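Long-range contact in tegumental protein 20.8 kDa (Clonorchis sinensis, PDB 5X2E), which binds a calcium ion in one hand of its calmodulin-like EF-hand domain, the part of a tegumental-allergen-like protein present here, consistent with a calcium-binding role: residues 3-8 against 69-74. Residues are numbered along the deposited sequence; the frame is centred on the assembly and turned at random.
Sequences FINIFV and IDFREQ
Ile4 sets its CG2 methyl against the root of the Phe71 side chain, with CG2 3.5 Å from Phe71 CB. Asn5 comes next and meets the Phe71 ring in two ways. Its CA sits over one face, a CH-pi contact with Asn5 CA 4.1 Å from the centroid of the Phe71 ring. Its amide passes the far end of the ring, with Asn5 CG 3.5 Å from Phe71 CZ and the two planes 40° apart. Phe71 reaches this position with CG anti to its own backbone N.

Phe7 presents a ring edge to Arg72, where Phe7 CE2 is 3.8 Å from Arg72 NH2. The ring and guanidinium planes are 83° apart, so this is not a stack. Val8 fills the angle between Phe71 and Arg72. Its CG2 is 3.8 Å from Phe71 CD1, at the ring edge, and also lies 3.9 Å above the Arg72 guanidinium plane, over its centre. The Arg72 chain is bent at chi2 and chi3, which place CD and NE.

The two segments cross at -64°, with axes 9.6 Å apart at closest approach. They pack helix 65-79 against helix 3-10, the entering helix of the calcium-binding EF-hand. Arg72 NH2 forms a salt bridge with the calcium ligand Asp11 and a hydrogen bond with Asn16. No hydrogen bond joins the two segments, so they meet by van der Waals and CH-pi packing, including polar groups set against carbon. The Arg72 charge is directed to the calcium loop, where it may offset some of the carboxylate charge.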
ATOM      1  N   PHE A   3       8.281   1.062   3.259  1.00 30.85           N
ATOM      2  CA  PHE A   3       7.148   1.205   2.366  1.00 28.62           C
ATOM      3  C   PHE A   3       6.696  -0.152   1.818  1.00 27.48           C
ATOM      4  O   PHE A   3       5.503  -0.348   1.598  1.00 26.10           O
ATOM      5  CB  PHE A   3       7.480   2.153   1.223  1.00 30.74           C
ATOM      6  CG  PHE A   3       7.459   3.588   1.609  1.00 30.83           C
ATOM      7  CD1 PHE A   3       6.306   4.160   2.129  1.00 32.98           C
ATOM      8  CD2 PHE A   3       8.571   4.383   1.426  1.00 32.73           C
ATOM      9  CE1 PHE A   3       6.263   5.501   2.481  1.00 34.30           C
ATOM     10  CE2 PHE A   3       8.527   5.726   1.768  1.00 33.28           C
ATOM     11  CZ  PHE A   3       7.367   6.274   2.303  1.00 33.97           C
ATOM     12  N   ILE A   4       7.639  -1.079   1.610  1.00 27.99           N
ATOM     13  CA  ILE A   4       7.308  -2.427   1.131  1.00 27.23           C
ATOM     14  C   ILE A   4       6.330  -3.099   2.099  1.00 27.04           C
ATOM     15  O   ILE A   4       5.246  -3.572   1.719  1.00 26.98           O
ATOM     16  CB  ILE A   4       8.602  -3.292   0.951  1.00 29.79           C
ATOM     17  CG1 ILE A   4       9.446  -2.737  -0.207  1.00 32.46           C
ATOM     18  CG2 ILE A   4       8.235  -4.728   0.667  1.00 30.16           C
ATOM     19  CD1 ILE A   4      10.929  -3.126  -0.208  1.00 34.80           C
ATOM     20  N   ASN A   5       6.704  -3.083   3.366  1.00 27.94           N
ATOM     21  CA  ASN A   5       5.896  -3.618   4.440  1.00 27.47           C
ATOM     22  C   ASN A   5       4.532  -2.932   4.560  1.00 26.41           C
ATOM     23  O   ASN A   5       3.499  -3.588   4.713  1.00 25.84           O
ATOM     24  CB  ASN A   5       6.678  -3.447   5.724  1.00 32.79           C
ATOM     25  CG  ASN A   5       6.090  -4.167   6.904  1.00 41.34           C
ATOM     26  OD1 ASN A   5       4.909  -4.468   6.962  1.00 45.24           O
ATOM     27  ND2 ASN A   5       6.938  -4.411   7.900  1.00 45.97           N
ATOM     28  N   ILE A   6       4.523  -1.602   4.511  1.00 25.99           N
ATOM     29  CA  ILE A   6       3.276  -0.862   4.717  1.00 25.75           C
ATOM     30  C   ILE A   6       2.305  -1.157   3.567  1.00 23.30           C
ATOM     31  O   ILE A   6       1.111  -1.342   3.806  1.00 23.01           O
ATOM     32  CB  ILE A   6       3.564   0.652   4.890  1.00 27.37           C
ATOM     33  CG1 ILE A   6       4.331   0.879   6.208  1.00 30.98           C
ATOM     34  CG2 ILE A   6       2.262   1.466   4.854  1.00 25.97           C
ATOM     35  CD1 ILE A   6       5.054   2.213   6.304  1.00 34.25           C
ATOM     36  N   PHE A   7       2.811  -1.254   2.337  1.00 22.81           N
ATOM     37  CA  PHE A   7       1.939  -1.579   1.193  1.00 21.38           C
ATOM     38  C   PHE A   7       1.242  -2.914   1.464  1.00 20.13           C
ATOM     39  O   PHE A   7       0.026  -3.045   1.306  1.00 20.05           O
ATOM     40  CB  PHE A   7       2.702  -1.690  -0.135  1.00 20.88           C
ATOM     41  CG  PHE A   7       1.791  -1.942  -1.291  1.00 20.15           C
ATOM     42  CD1 PHE A   7       1.365  -0.882  -2.074  1.00 19.88           C
ATOM     43  CD2 PHE A   7       1.359  -3.239  -1.608  1.00 20.33           C
ATOM     44  CE1 PHE A   7       0.490  -1.077  -3.125  1.00 20.40           C
ATOM     45  CE2 PHE A   7       0.468  -3.440  -2.654  1.00 19.68           C
ATOM     46  CZ  PHE A   7       0.041  -2.364  -3.412  1.00 19.35           C
ATOM     47  N   VAL A   8       2.037  -3.915   1.810  1.00 20.76           N
ATOM     48  CA  VAL A   8       1.472  -5.232   2.085  1.00 21.84           C
ATOM     49  C   VAL A   8       0.494  -5.194   3.249  1.00 21.74           C
ATOM     50  O   VAL A   8      -0.587  -5.785   3.181  1.00 22.51           O
ATOM     51  CB  VAL A   8       2.596  -6.255   2.304  1.00 22.06           C
ATOM     52  CG1 VAL A   8       2.039  -7.568   2.864  1.00 23.55           C
ATOM     53  CG2 VAL A   8       3.321  -6.476   0.973  1.00 22.33           C
ATOM     54  N   ILE A  69       6.169  -8.512  -3.814  1.00 24.30           N
ATOM     55  CA  ILE A  69       5.778  -9.916  -3.912  1.00 23.48           C
ATOM     56  C   ILE A  69       6.655 -10.803  -3.014  1.00 23.96           C
ATOM     57  O   ILE A  69       6.158 -11.701  -2.336  1.00 22.56           O
ATOM     58  CB  ILE A  69       5.828 -10.394  -5.367  1.00 24.54           C
ATOM     59  CG1 ILE A  69       4.781  -9.650  -6.209  1.00 26.31           C
ATOM     60  CG2 ILE A  69       5.605 -11.900  -5.429  1.00 25.48           C
ATOM     61  CD1 ILE A  69       4.965  -9.882  -7.696  1.00 27.24           C
ATOM     62  N   ASP A  70       7.960 -10.558  -3.017  1.00 26.20           N
ATOM     63  CA  ASP A  70       8.880 -11.326  -2.162  1.00 28.50           C
ATOM     64  C   ASP A  70       8.488 -11.164  -0.718  1.00 27.10           C
ATOM     65  O   ASP A  70       8.399 -12.134   0.038  1.00 25.79           O
ATOM     66  CB  ASP A  70      10.315 -10.853  -2.351  1.00 32.01           C
ATOM     67  CG  ASP A  70      11.016 -11.590  -3.445  1.00 35.69           C
ATOM     68  OD1 ASP A  70      10.544 -12.677  -3.813  1.00 36.95           O
ATOM     69  OD2 ASP A  70      12.053 -11.095  -3.921  1.00 39.78           O
ATOM     70  N   PHE A  71       8.253  -9.915  -0.332  1.00 26.86           N
ATOM     71  CA  PHE A  71       7.887  -9.654   1.051  1.00 28.89           C
ATOM     72  C   PHE A  71       6.574 -10.338   1.398  1.00 27.37           C
ATOM     73  O   PHE A  71       6.438 -10.900   2.469  1.00 27.89           O
ATOM     74  CB  PHE A  71       7.791  -8.153   1.336  1.00 31.71           C
ATOM     75  CG  PHE A  71       7.449  -7.833   2.775  1.00 34.30           C
ATOM     76  CD1 PHE A  71       6.128  -7.644   3.176  1.00 33.20           C
ATOM     77  CD2 PHE A  71       8.453  -7.722   3.724  1.00 39.67           C
ATOM     78  CE1 PHE A  71       5.816  -7.380   4.496  1.00 34.26           C
ATOM     79  CE2 PHE A  71       8.151  -7.431   5.054  1.00 40.03           C
ATOM     80  CZ  PHE A  71       6.836  -7.267   5.434  1.00 37.41           C
ATOM     81  N   ARG A  72       5.602 -10.261   0.499  1.00 24.69           N
ATOM     82  CA  ARG A  72       4.334 -10.927   0.690  1.00 22.70           C
ATOM     83  C   ARG A  72       4.495 -12.421   0.896  1.00 22.41           C
ATOM     84  O   ARG A  72       3.898 -12.982   1.807  1.00 23.79           O
ATOM     85  CB  ARG A  72       3.443 -10.671  -0.538  1.00 23.79           C
ATOM     86  CG  ARG A  72       2.040 -11.298  -0.491  1.00 27.41           C
ATOM     87  CD  ARG A  72       0.996 -10.313  -0.063  1.00 26.85           C
ATOM     88  NE  ARG A  72       0.929  -9.127  -0.920  1.00 24.38           N
ATOM     89  CZ  ARG A  72       0.066  -8.129  -0.729  1.00 21.60           C
ATOM     90  NH1 ARG A  72      -0.759  -8.161   0.324  1.00 21.92           N
ATOM     91  NH2 ARG A  72       0.029  -7.088  -1.568  1.00 21.36           N
ATOM     92  N   GLU A  73       5.313 -13.069   0.068  1.00 21.08           N
ATOM     93  CA  GLU A  73       5.514 -14.498   0.192  1.00 22.43           C
ATOM     94  C   GLU A  73       6.214 -14.819   1.513  1.00 23.83           C
ATOM     95  O   GLU A  73       5.884 -15.800   2.168  1.00 26.44           O
ATOM     96  CB  GLU A  73       6.325 -15.035  -0.995  1.00 21.98           C
ATOM     97  CG  GLU A  73       5.542 -14.964  -2.297  1.00 20.94           C
ATOM     98  CD  GLU A  73       6.340 -15.361  -3.511  1.00 22.82           C
ATOM     99  OE1 GLU A  73       7.570 -15.523  -3.397  1.00 26.00           O
ATOM    100  OE2 GLU A  73       5.694 -15.504  -4.584  1.00 22.69           O
ATOM    101  N   GLN A  74       7.195 -13.996   1.897  1.00 25.00           N
ATOM    102  CA  GLN A  74       7.945 -14.197   3.159  1.00 27.67           C
ATOM    103  C   GLN A  74       7.085 -13.961   4.376  1.00 27.12           C
ATOM    104  O   GLN A  74       7.195 -14.679   5.356  1.00 26.15           O
ATOM    105  CB  GLN A  74       9.151 -13.266   3.266  1.00 31.97           C
ATOM    106  CG  GLN A  74      10.176 -13.486   2.234  1.00 34.91           C
ATOM    107  CD  GLN A  74      11.216 -12.393   2.209  1.00 39.59           C
ATOM    108  OE1 GLN A  74      11.399 -11.661   3.194  1.00 44.15           O
ATOM    109  NE2 GLN A  74      11.919 -12.279   1.087  1.00 39.64           N
TER